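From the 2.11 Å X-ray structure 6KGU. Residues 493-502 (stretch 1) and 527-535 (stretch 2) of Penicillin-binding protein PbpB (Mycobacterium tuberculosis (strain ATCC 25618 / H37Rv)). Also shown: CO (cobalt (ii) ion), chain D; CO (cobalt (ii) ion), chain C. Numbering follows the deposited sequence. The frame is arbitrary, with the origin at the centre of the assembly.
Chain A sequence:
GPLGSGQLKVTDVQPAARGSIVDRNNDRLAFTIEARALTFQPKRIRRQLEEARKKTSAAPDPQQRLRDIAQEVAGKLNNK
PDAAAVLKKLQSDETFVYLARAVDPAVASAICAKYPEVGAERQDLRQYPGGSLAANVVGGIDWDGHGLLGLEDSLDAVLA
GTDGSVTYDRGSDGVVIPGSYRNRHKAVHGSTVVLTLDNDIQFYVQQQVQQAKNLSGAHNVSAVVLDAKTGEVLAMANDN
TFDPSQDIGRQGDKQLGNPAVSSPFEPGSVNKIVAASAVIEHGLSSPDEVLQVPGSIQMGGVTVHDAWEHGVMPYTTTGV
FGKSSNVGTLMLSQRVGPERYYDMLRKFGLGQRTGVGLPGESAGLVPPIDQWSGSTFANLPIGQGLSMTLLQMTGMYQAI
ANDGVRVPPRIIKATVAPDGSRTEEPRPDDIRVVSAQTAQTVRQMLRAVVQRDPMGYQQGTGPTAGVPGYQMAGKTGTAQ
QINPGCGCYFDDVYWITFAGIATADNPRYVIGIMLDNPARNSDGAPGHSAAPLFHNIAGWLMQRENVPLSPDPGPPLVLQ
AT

Stretch 1 (493-502) VYWITFAGIA
Stretch 2 (527-535) GHSAAPLFH

Residues 493-502 form one continuous β-strand. Residues 527-530 approach it as a loop, with Gly527 at 123°/-161°, His528 at -151°/37°, Ser529 at -106°/145° and Ala530 at -94°/-4° (phi/psi), and lead into a helix beginning at Ala531. Strand and helix run in broadly the same direction, their axes 33° apart (signed crossing angle -33°) and 8.5 Å apart at closest approach. The register is set by Ile496 CA lying 6.5 Å from Ser529 CA and Phe498 CA 5.8 Å from Ala530 CA. No direct hydrogen bond joins the stretches; 451 Å² of surface, summed over both sides, is buried by packing.

The strand's alternation decides which side chains take part. Across residues 493-502 phi lies between -93° and -149° and psi between 108° and 176°. Tyr494, Ile496 and Phe498 direct their CA-to-CB bonds toward the second stretch, whereas Thr497, Ala499 and Ile501 point away. At the start of the contact, Tyr494 (chi1 -47°, m; chi2 128°) presents its ring edge to the face of His528, which is also m (chi1 -53°, chi2 -75°). The ring centroids are 5.6 Å apart with planes at 76°, and Tyr494 CE1 lies 4.3 Å from His528 CD2. The same imidazole binds one cobalt ion, with His528 NE2 2.3 Å from CO of chain D, so metal coordination and aromatic contact share one ring.

Ile496 adopts m for both chi1 (-55°) and chi2 (-50°). Its CD1 comes to 4.0 Å from His528 CB, while CG2 reaches 3.9 Å from Ala530 CB and sits tightly, 3.0 Å, against His528 O. The branched side chain thus spans the loop from His528 to Ala530. Ala530 directs its methyl toward the strand, where its CB also lies 3.9 Å from Phe498 CB; the small side chain fits this close approach of the backbones. Beside it, water 1 bridges the stretches, donating to Thr497 O at 2.9 Å and accepting from Ala530 N at 3.0 Å.

Ser529 faces away from the strand and serves the helix instead. Its t rotamer (chi1 177°) brings OG to 2.9 Å from Ala531 N, which donates a capping hydrogen bond. The turn continues with Phe534 N to Ala530 O at 3.3 Å and His535 N to Ala531 O at 2.9 Å.

Two buried phenylalanines complete the apolar contact. Phe498 (chi1 -166°, t; chi2 -83°) lies against the start of the helix, its CD2 4.3 Å from Ala531 CB. Phe534 (chi1 173°, t; chi2 -88°) reaches back toward the strand, and Phe498 CE1 lies over one face of its ring, 3.4 Å from Phe534 CG. The pair is oblique, with centroids 4.7 Å apart and planes at 42°. Gly500 makes room for the far part of the Phe534 ring: Gly500 CA is 3.4 Å from Phe534 CE2, and a CB there would clash, lying only 2.4 Å from that same CE2 atom. The CA-to-CB bond of His535 points sideways and, with chi1 at 178° (t), the end of its side chain leads away from the strand, and its NE2 binds CO of chain C at 2.1 Å.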

ATOM      1  N   VAL A 493     -16.654  -9.293  10.634  1.00 45.03           N
ATOM      2  CA  VAL A 493     -15.436  -9.676   9.924  1.00 43.56           C
ATOM      3  C   VAL A 493     -14.986  -8.466   9.116  1.00 40.23           C
ATOM      4  O   VAL A 493     -15.740  -7.982   8.262  1.00 41.16           O
ATOM      5  CB  VAL A 493     -15.673 -10.891   9.012  1.00 44.84           C
ATOM      6  CG1 VAL A 493     -14.373 -11.343   8.369  1.00 41.78           C
ATOM      7  CG2 VAL A 493     -16.329 -12.021   9.797  1.00 48.15           C
ATOM      8  N   TYR A 494     -13.760  -7.979   9.375  1.00 37.12           N
ATOM      9  CA  TYR A 494     -13.290  -6.714   8.810  1.00 38.63           C
ATOM     10  C   TYR A 494     -11.992  -6.844   8.030  1.00 34.07           C
ATOM     11  O   TYR A 494     -11.146  -7.692   8.323  1.00 33.56           O
ATOM     12  CB  TYR A 494     -13.050  -5.669   9.886  1.00 40.86           C
ATOM     13  CG  TYR A 494     -14.164  -5.553  10.873  1.00 48.65           C
ATOM     14  CD1 TYR A 494     -13.915  -5.626  12.232  1.00 56.36           C
ATOM     15  CD2 TYR A 494     -15.469  -5.370  10.447  1.00 51.96           C
ATOM     16  CE1 TYR A 494     -14.940  -5.522  13.147  1.00 61.57           C
ATOM     17  CE2 TYR A 494     -16.494  -5.266  11.342  1.00 53.92           C
ATOM     18  CZ  TYR A 494     -16.227  -5.344  12.691  1.00 58.87           C
ATOM     19  OH  TYR A 494     -17.261  -5.240  13.585  1.00 71.37           O
ATOM     20  N   TRP A 495     -11.844  -5.977   7.025  1.00 34.56           N
ATOM     21  CA  TRP A 495     -10.536  -5.571   6.537  1.00 37.22           C
ATOM     22  C   TRP A 495     -10.148  -4.306   7.282  1.00 29.85           C
ATOM     23  O   TRP A 495     -10.862  -3.301   7.202  1.00 29.85           O
ATOM     24  CB  TRP A 495     -10.524  -5.274   5.043  1.00 34.61           C
ATOM     25  CG  TRP A 495     -10.452  -6.442   4.178  1.00 40.92           C
ATOM     26  CD1 TRP A 495      -9.479  -7.417   4.159  1.00 37.95           C
ATOM     27  CD2 TRP A 495     -11.383  -6.779   3.161  1.00 41.57           C
ATOM     28  NE1 TRP A 495      -9.769  -8.353   3.195  1.00 42.02           N
ATOM     29  CE2 TRP A 495     -10.931  -7.983   2.562  1.00 47.39           C
ATOM     30  CE3 TRP A 495     -12.565  -6.182   2.694  1.00 38.73           C
ATOM     31  CZ2 TRP A 495     -11.621  -8.598   1.522  1.00 44.90           C
ATOM     32  CZ3 TRP A 495     -13.246  -6.795   1.654  1.00 49.75           C
ATOM     33  CH2 TRP A 495     -12.773  -7.994   1.081  1.00 50.72           C
ATOM     34  N   ILE A 496      -9.013  -4.354   7.974  1.00 30.73           N
ATOM     35  CA  ILE A 496      -8.433  -3.203   8.657  1.00 26.73           C
ATOM     36  C   ILE A 496      -7.308  -2.654   7.788  1.00 30.21           C
ATOM     37  O   ILE A 496      -6.430  -3.409   7.356  1.00 28.65           O
ATOM     38  CB  ILE A 496      -7.903  -3.603  10.044  1.00 33.21           C
ATOM     39  CG1 ILE A 496      -9.020  -4.272  10.856  1.00 35.29           C
ATOM     40  CG2 ILE A 496      -7.227  -2.416  10.751  1.00 28.78           C
ATOM     41  CD1 ILE A 496     -10.298  -3.542  10.899  1.00 30.70           C
ATOM     42  N   THR A 497      -7.316  -1.344   7.559  1.00 29.21           N
ATOM     43  CA  THR A 497      -6.296  -0.668   6.770  1.00 25.45           C
ATOM     44  C   THR A 497      -5.761   0.533   7.528  1.00 28.94           C
ATOM     45  O   THR A 497      -6.439   1.101   8.387  1.00 25.58           O
ATOM     46  CB  THR A 497      -6.843  -0.182   5.424  1.00 25.84           C
ATOM     47  OG1 THR A 497      -8.062   0.542   5.632  1.00 31.25           O
ATOM     48  CG2 THR A 497      -7.101  -1.373   4.495  1.00 30.97           C
ATOM     49  N   PHE A 498      -4.518   0.890   7.222  1.00 30.24           N
ATOM     50  CA  PHE A 498      -3.966   2.185   7.584  1.00 28.68           C
ATOM     51  C   PHE A 498      -3.069   2.619   6.439  1.00 28.95           C
ATOM     52  O   PHE A 498      -2.326   1.805   5.885  1.00 30.77           O
ATOM     53  CB  PHE A 498      -3.152   2.169   8.908  1.00 27.41           C
ATOM     54  CG  PHE A 498      -2.859   3.568   9.461  1.00 28.38           C
ATOM     55  CD1 PHE A 498      -1.783   4.311   8.996  1.00 24.46           C
ATOM     56  CD2 PHE A 498      -3.691   4.143  10.413  1.00 28.47           C
ATOM     57  CE1 PHE A 498      -1.526   5.589   9.485  1.00 22.50           C
ATOM     58  CE2 PHE A 498      -3.449   5.431  10.894  1.00 27.42           C
ATOM     59  CZ  PHE A 498      -2.363   6.152  10.425  1.00 20.57           C
ATOM     60  N   ALA A 499      -3.154   3.890   6.072  1.00 25.12           N
ATOM     61  CA  ALA A 499      -2.220   4.456   5.109  1.00 25.67           C
ATOM     62  C   ALA A 499      -1.766   5.786   5.675  1.00 28.25           C
ATOM     63  O   ALA A 499      -2.596   6.561   6.152  1.00 28.51           O
ATOM     64  CB  ALA A 499      -2.854   4.646   3.728  1.00 25.48           C
ATOM     65  N   GLY A 500      -0.460   6.035   5.659  1.00 28.98           N
ATOM     66  CA  GLY A 500       0.019   7.281   6.220  1.00 29.07           C
ATOM     67  C   GLY A 500       1.267   7.768   5.519  1.00 26.95           C
ATOM     68  O   GLY A 500       1.835   7.095   4.654  1.00 24.16           O
ATOM     69  N   ILE A 501       1.702   8.951   5.934  1.00 27.68           N
ATOM     70  CA  ILE A 501       2.817   9.666   5.320  1.00 25.52           C
ATOM     71  C   ILE A 501       3.746  10.119   6.435  1.00 26.09           C
ATOM     72  O   ILE A 501       3.285  10.686   7.434  1.00 25.77           O
ATOM     73  CB  ILE A 501       2.316  10.872   4.500  1.00 28.78           C
ATOM     74  CG1 ILE A 501       1.404  10.398   3.346  1.00 26.07           C
ATOM     75  CG2 ILE A 501       3.474  11.716   3.987  1.00 29.04           C
ATOM     76  CD1 ILE A 501       0.567  11.523   2.691  1.00 27.00           C
ATOM     77  N   ALA A 502       5.034   9.831   6.287  1.00 23.81           N
ATOM     78  CA  ALA A 502       6.071  10.353   7.184  1.00 26.34           C
ATOM     79  C   ALA A 502       7.000  11.308   6.407  1.00 27.17           C
ATOM     80  O   ALA A 502       7.752  10.860   5.541  1.00 30.29           O
ATOM     81  CB  ALA A 502       6.868   9.210   7.794  1.00 24.00           C
ATOM     82  N   GLY A 527      -9.107  -4.367  20.363  1.00 38.84           N
ATOM     83  CA  GLY A 527      -9.426  -3.487  19.257  1.00 35.64           C
ATOM     84  C   GLY A 527      -9.154  -4.143  17.918  1.00 35.12           C
ATOM     85  O   GLY A 527      -9.043  -5.365  17.839  1.00 29.88           O
ATOM     86  N   HIS A 528      -9.034  -3.351  16.857  0.85 34.39           N
ATOM     87  CA  HIS A 528      -8.908  -3.899  15.507  0.85 35.67           C
ATOM     88  C   HIS A 528      -8.109  -2.946  14.628  0.85 38.18           C
ATOM     89  O   HIS A 528      -8.435  -2.749  13.455  0.85 47.13           O
ATOM     90  CB  HIS A 528     -10.279  -4.139  14.856  0.85 29.68           C
ATOM     91  CG  HIS A 528     -11.227  -4.955  15.678  0.85 47.86           C
ATOM     92  ND1 HIS A 528     -11.099  -6.322  15.835  0.85 49.74           N
ATOM     93  CD2 HIS A 528     -12.331  -4.598  16.376  0.85 48.33           C
ATOM     94  CE1 HIS A 528     -12.079  -6.768  16.602  0.85 44.14           C
ATOM     95  NE2 HIS A 528     -12.840  -5.742  16.944  0.85 56.21           N
ATOM     96  N   SER A 529      -7.097  -2.306  15.184  1.00 30.68           N
ATOM     97  CA  SER A 529      -6.441  -1.200  14.508  1.00 32.11           C
ATOM     98  C   SER A 529      -5.080  -1.630  13.985  1.00 33.86           C
ATOM     99  O   SER A 529      -4.401  -2.462  14.593  1.00 32.97           O
ATOM    100  CB  SER A 529      -6.296   0.003  15.445  1.00 32.26           C
ATOM    101  OG  SER A 529      -5.585   1.046  14.798  1.00 32.64           O
ATOM    102  N   ALA A 530      -4.714  -1.078  12.828  1.00 32.34           N
ATOM    103  CA  ALA A 530      -3.380  -1.180  12.273  1.00 29.83           C
ATOM    104  C   ALA A 530      -2.509   0.004  12.649  1.00 33.28           C
ATOM    105  O   ALA A 530      -1.331   0.029  12.281  1.00 31.57           O
ATOM    106  CB  ALA A 530      -3.440  -1.295  10.747  1.00 31.67           C
ATOM    107  N   ALA A 531      -3.069   0.994  13.343  1.00 32.21           N
ATOM    108  CA  ALA A 531      -2.291   2.167  13.729  1.00 31.02           C
ATOM    109  C   ALA A 531      -0.988   1.827  14.461  1.00 25.12           C
ATOM    110  O   ALA A 531       0.037   2.440  14.129  1.00 29.37           O
ATOM    111  CB  ALA A 531      -3.182   3.116  14.551  1.00 29.35           C
ATOM    112  N   PRO A 532      -0.926   0.863  15.389  1.00 29.95           N
ATOM    113  CA  PRO A 532       0.371   0.575  16.036  1.00 31.76           C
ATOM    114  C   PRO A 532       1.432   0.081  15.086  1.00 29.08           C
ATOM    115  O   PRO A 532       2.616   0.358  15.313  1.00 29.99           O
ATOM    116  CB  PRO A 532       0.022  -0.489  17.087  1.00 32.70           C
ATOM    117  CG  PRO A 532      -1.441  -0.283  17.356  1.00 35.77           C
ATOM    118  CD  PRO A 532      -2.019   0.104  16.025  1.00 28.82           C
ATOM    119  N   LEU A 533       1.059  -0.639  14.018  1.00 27.69           N
ATOM    120  CA  LEU A 533       2.075  -1.102  13.081  1.00 28.13           C
ATOM    121  C   LEU A 533       2.640   0.063  12.275  1.00 29.65           C
ATOM    122  O   LEU A 533       3.846   0.108  11.985  1.00 29.95           O
ATOM    123  CB  LEU A 533       1.494  -2.181  12.170  1.00 30.30           C
ATOM    124  CG  LEU A 533       2.405  -2.768  11.099  1.00 34.05           C
ATOM    125  CD1 LEU A 533       3.739  -3.236  11.690  1.00 27.67           C
ATOM    126  CD2 LEU A 533       1.681  -3.934  10.428  1.00 28.15           C
ATOM    127  N   PHE A 534       1.790   1.021  11.917  1.00 26.33           N
ATOM    128  CA  PHE A 534       2.302   2.225  11.274  1.00 29.47           C
ATOM    129  C   PHE A 534       3.234   2.981  12.215  1.00 25.54           C
ATOM    130  O   PHE A 534       4.285   3.471  11.795  1.00 27.20           O
ATOM    131  CB  PHE A 534       1.144   3.123  10.827  1.00 24.85           C
ATOM    132  CG  PHE A 534       1.596   4.473  10.302  1.00 27.69           C
ATOM    133  CD1 PHE A 534       1.767   5.551  11.173  1.00 27.39           C
ATOM    134  CD2 PHE A 534       1.846   4.660   8.936  1.00 26.45           C
ATOM    135  CE1 PHE A 534       2.195   6.798  10.693  1.00 26.63           C
ATOM    136  CE2 PHE A 534       2.258   5.903   8.439  1.00 24.44           C
ATOM    137  CZ  PHE A 534       2.437   6.973   9.332  1.00 26.26           C
ATOM    138  N   HIS A 535       2.833   3.116  13.482  1.00 24.26           N
ATOM    139  CA  HIS A 535       3.664   3.744  14.509  1.00 28.60           C
ATOM    140  C   HIS A 535       5.069   3.155  14.538  1.00 26.89           C
ATOM    141  O   HIS A 535       6.068   3.887  14.468  1.00 30.60           O
ATOM    142  CB  HIS A 535       2.996   3.560  15.874  1.00 31.85           C
ATOM    143  CG  HIS A 535       3.787   4.113  17.014  1.00 31.09           C
ATOM    144  ND1 HIS A 535       3.680   5.422  17.418  1.00 34.25           N
ATOM    145  CD2 HIS A 535       4.689   3.535  17.844  1.00 33.52           C
ATOM    146  CE1 HIS A 535       4.489   5.635  18.441  1.00 34.41           C
ATOM    147  NE2 HIS A 535       5.108   4.504  18.721  1.00 33.48           N
TER
HETATM  148 CO    CO D 703     -13.867  -6.367  18.853  1.00 98.31          CO
HETATM  149 CO    CO C 702       6.738   3.994  20.028  0.62 29.85          CO
HETATM  150  O   HOH W   1      -6.246   0.975  11.313  1.00 30.38           O
HETATM  151  O   HOH W   2       7.856   2.855  18.626  0.91 37.36           O
HETATM  152  O   HOH W   3       8.012   5.043  19.185  0.99 40.08           O
HETATM  153  O   HOH W   4       7.036   6.121  20.061  0.76 38.35           O
HETATM  154  O   HOH W   5       7.025   1.959  19.284  0.78 38.76           O
HETATM  155  O   HOH W   6     -12.347  -6.028  20.819  1.00 55.30           O